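Local coordinates for protein enolase (alpha proteobacterium BAL199, PDB 3UGV) that binds magnesium and probably catalyses an enolase-superfamily reaction, abstracting a proton next to a substrate carboxylate, as in that superfamily, at residues Asn162-Trp167 against Gln349-Pro354. Residues are numbered along the deposited sequence; the frame is centred on the assembly and turned at random.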
ATOM      1  N   ASN F 162      18.606  35.344   2.100  1.00 20.98           N
ATOM      2  CA  ASN F 162      19.939  35.642   1.615  1.00 21.70           C
ATOM      3  C   ASN F 162      20.850  34.412   1.662  1.00 26.60           C
ATOM      4  O   ASN F 162      21.247  33.965   2.744  1.00 30.66           O
ATOM      5  CB  ASN F 162      20.528  36.801   2.448  1.00 16.63           C
ATOM      6  CG  ASN F 162      21.809  37.369   1.855  1.00 25.20           C
ATOM      7  OD1 ASN F 162      22.520  36.705   1.091  1.00 23.18           O
ATOM      8  ND2 ASN F 162      22.116  38.608   2.217  1.00 23.04           N
ATOM      9  N   SER F 163      21.201  33.865   0.499  1.00 23.25           N
ATOM     10  CA  SER F 163      22.152  32.758   0.487  1.00 28.97           C
ATOM     11  C   SER F 163      23.584  33.132   0.098  1.00 29.99           C
ATOM     12  O   SER F 163      24.369  32.262  -0.279  1.00 26.82           O
ATOM     13  CB  SER F 163      21.638  31.557  -0.332  1.00 28.03           C
ATOM     14  OG  SER F 163      21.540  31.849  -1.706  1.00 37.88           O
ATOM     15  N   ASN F 164      23.938  34.410   0.220  1.00 27.50           N
ATOM     16  CA  ASN F 164      25.286  34.842  -0.160  1.00 26.32           C
ATOM     17  C   ASN F 164      26.439  34.134   0.564  1.00 37.61           C
ATOM     18  O   ASN F 164      27.531  34.017   0.010  1.00 48.74           O
ATOM     19  CB  ASN F 164      25.455  36.341   0.027  1.00 27.14           C
ATOM     20  CG  ASN F 164      25.200  37.129  -1.242  1.00 31.42           C
ATOM     21  OD1 ASN F 164      25.174  36.583  -2.352  1.00 31.79           O
ATOM     22  ND2 ASN F 164      25.027  38.436  -1.082  1.00 26.70           N
ATOM     23  N   GLY F 165      26.215  33.681   1.798  1.00 36.32           N
ATOM     24  CA  GLY F 165      27.312  33.140   2.592  1.00 34.65           C
ATOM     25  C   GLY F 165      26.948  32.229   3.754  1.00 31.82           C
ATOM     26  O   GLY F 165      26.187  31.283   3.598  1.00 28.94           O
ATOM     27  N   LEU F 166      27.502  32.516   4.929  1.00 30.30           N
ATOM     28  CA  LEU F 166      27.375  31.627   6.082  1.00 27.20           C
ATOM     29  C   LEU F 166      27.878  30.222   5.735  1.00 34.66           C
ATOM     30  O   LEU F 166      27.210  29.209   6.012  1.00 29.44           O
ATOM     31  CB  LEU F 166      25.935  31.590   6.604  1.00 16.45           C
ATOM     32  CG  LEU F 166      25.316  32.974   6.855  1.00 26.45           C
ATOM     33  CD1 LEU F 166      23.951  32.859   7.521  1.00 19.43           C
ATOM     34  CD2 LEU F 166      26.254  33.818   7.714  1.00 24.73           C
ATOM     35  N   TRP F 167      29.062  30.180   5.123  1.00 27.00           N
ATOM     36  CA  TRP F 167      29.723  28.922   4.781  1.00 23.59           C
ATOM     37  C   TRP F 167      30.377  28.345   6.032  1.00 21.65           C
ATOM     38  O   TRP F 167      30.119  28.831   7.128  1.00 25.75           O
ATOM     39  CB  TRP F 167      30.729  29.120   3.642  1.00 24.28           C
ATOM     40  CG  TRP F 167      30.042  29.353   2.337  1.00 31.27           C
ATOM     41  CD1 TRP F 167      29.926  30.536   1.660  1.00 36.23           C
ATOM     42  CD2 TRP F 167      29.329  28.380   1.571  1.00 29.08           C
ATOM     43  NE1 TRP F 167      29.192  30.350   0.514  1.00 32.77           N
ATOM     44  CE2 TRP F 167      28.817  29.035   0.438  1.00 32.70           C
ATOM     45  CE3 TRP F 167      29.083  27.013   1.732  1.00 34.37           C
ATOM     46  CZ2 TRP F 167      28.081  28.366  -0.535  1.00 36.43           C
ATOM     47  CZ3 TRP F 167      28.349  26.357   0.777  1.00 34.42           C
ATOM     48  CH2 TRP F 167      27.853  27.033  -0.344  1.00 37.90           C
ATOM     49  N   GLN F 349      21.043  35.669  -4.096  1.00 17.48           N
ATOM     50  CA  GLN F 349      22.490  35.824  -3.975  1.00 21.02           C
ATOM     51  C   GLN F 349      22.920  36.844  -5.021  1.00 29.92           C
ATOM     52  O   GLN F 349      22.199  37.076  -5.988  1.00 34.29           O
ATOM     53  CB  GLN F 349      23.210  34.487  -4.175  1.00 20.53           C
ATOM     54  CG  GLN F 349      23.234  33.998  -5.616  1.00 35.35           C
ATOM     55  CD  GLN F 349      21.909  33.421  -6.078  1.00 44.74           C
ATOM     56  OE1 GLN F 349      21.155  32.825  -5.296  1.00 50.35           O
ATOM     57  NE2 GLN F 349      21.617  33.594  -7.361  1.00 35.27           N
ATOM     58  N   SER F 350      24.070  37.476  -4.826  1.00 30.22           N
ATOM     59  CA  SER F 350      24.537  38.489  -5.780  1.00 28.34           C
ATOM     60  C   SER F 350      25.781  38.044  -6.563  1.00 29.17           C
ATOM     61  O   SER F 350      26.539  38.864  -7.082  1.00 40.70           O
ATOM     62  CB  SER F 350      24.771  39.835  -5.080  1.00 27.19           C
ATOM     63  OG  SER F 350      25.629  39.691  -3.967  1.00 26.83           O
ATOM     64  N   TRP F 351      25.968  36.736  -6.650  1.00 32.74           N
ATOM     65  CA  TRP F 351      27.110  36.156  -7.334  1.00 33.70           C
ATOM     66  C   TRP F 351      27.191  36.570  -8.795  1.00 38.62           C
ATOM     67  O   TRP F 351      28.288  36.710  -9.337  1.00 43.03           O
ATOM     68  CB  TRP F 351      27.071  34.635  -7.202  1.00 35.52           C
ATOM     69  CG  TRP F 351      27.063  34.182  -5.763  1.00 34.77           C
ATOM     70  CD1 TRP F 351      27.279  34.957  -4.655  1.00 34.07           C
ATOM     71  CD2 TRP F 351      26.805  32.863  -5.283  1.00 36.13           C
ATOM     72  NE1 TRP F 351      27.183  34.196  -3.518  1.00 36.33           N
ATOM     73  CE2 TRP F 351      26.893  32.906  -3.875  1.00 35.99           C
ATOM     74  CE3 TRP F 351      26.518  31.644  -5.904  1.00 36.63           C
ATOM     75  CZ2 TRP F 351      26.703  31.780  -3.081  1.00 39.72           C
ATOM     76  CZ3 TRP F 351      26.326  30.525  -5.111  1.00 35.63           C
ATOM     77  CH2 TRP F 351      26.419  30.601  -3.717  1.00 37.55           C
ATOM     78  N   ALA F 352      26.035  36.788  -9.423  1.00 38.21           N
ATOM     79  CA  ALA F 352      25.988  37.178 -10.837  1.00 38.32           C
ATOM     80  C   ALA F 352      25.775  38.681 -11.098  1.00 37.51           C
ATOM     81  O   ALA F 352      25.773  39.113 -12.248  1.00 40.55           O
ATOM     82  CB  ALA F 352      24.954  36.346 -11.603  1.00 28.51           C
ATOM     83  N   ASP F 353      25.622  39.474 -10.039  1.00 33.16           N
ATOM     84  CA  ASP F 353      25.426  40.929 -10.175  1.00 35.92           C
ATOM     85  C   ASP F 353      26.474  41.662 -11.025  1.00 34.50           C
ATOM     86  O   ASP F 353      26.151  42.631 -11.720  1.00 38.97           O
ATOM     87  CB  ASP F 353      25.356  41.595  -8.791  1.00 42.85           C
ATOM     88  CG  ASP F 353      23.967  41.534  -8.179  1.00 55.90           C
ATOM     89  OD1 ASP F 353      23.112  40.791  -8.710  1.00 61.09           O
ATOM     90  OD2 ASP F 353      23.733  42.231  -7.165  1.00 60.68           O
ATOM     91  N   PRO F 354      27.743  41.232 -10.949  1.00 38.15           N
ATOM     92  CA  PRO F 354      28.763  41.986 -11.687  1.00 36.06           C
ATOM     93  C   PRO F 354      28.521  42.067 -13.196  1.00 39.18           C
ATOM     94  O   PRO F 354      28.897  43.070 -13.794  1.00 43.04           O
ATOM     95  CB  PRO F 354      30.050  41.225 -11.377  1.00 42.65           C
ATOM     96  CG  PRO F 354      29.809  40.649 -10.016  1.00 43.38           C
ATOM     97  CD  PRO F 354      28.344  40.279  -9.997  1.00 41.16           C
TER
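The carboxamide of N164 meets the backbone and hydroxyl of S350 where two loops come together in this enolase-superfamily fold, each loop following one of the parallel neighbouring strands 157-162 and 346-348. N164 OD1 accepts from S350 N at 2.9 Å, in the carbonyl plane and on a lone pair, with a nearly straight N-H...O angle of 162°. The other branch, ND2, donates to S350 OG at 3.2 Å, the hydroxyl lying 20° out of the amide plane; E184 takes a further bond from ND2, so both ends of the amide are gripped and its flip is fixed. With an alanine here both amide branches are gone, and S350 N and OG would probably be left without their N164 partners at the start of the S350-D353 type I turn. W351, with CG anti to its carbonyl carbon (chi1 -58°), turns its NE1-CZ2 edge to the carbonyl oxygens of S163 and N164, the latter in the indole plane. W351 CH2 lies 4.2 Å from W167 CZ2, at the edge of the W167 ring and near its plane, and W167 in turn makes a cation-pi contact with R196. Within the first loop, an Asx turn holds the backbone: N162 OD1 accepts from N164 N at 2.8 Å.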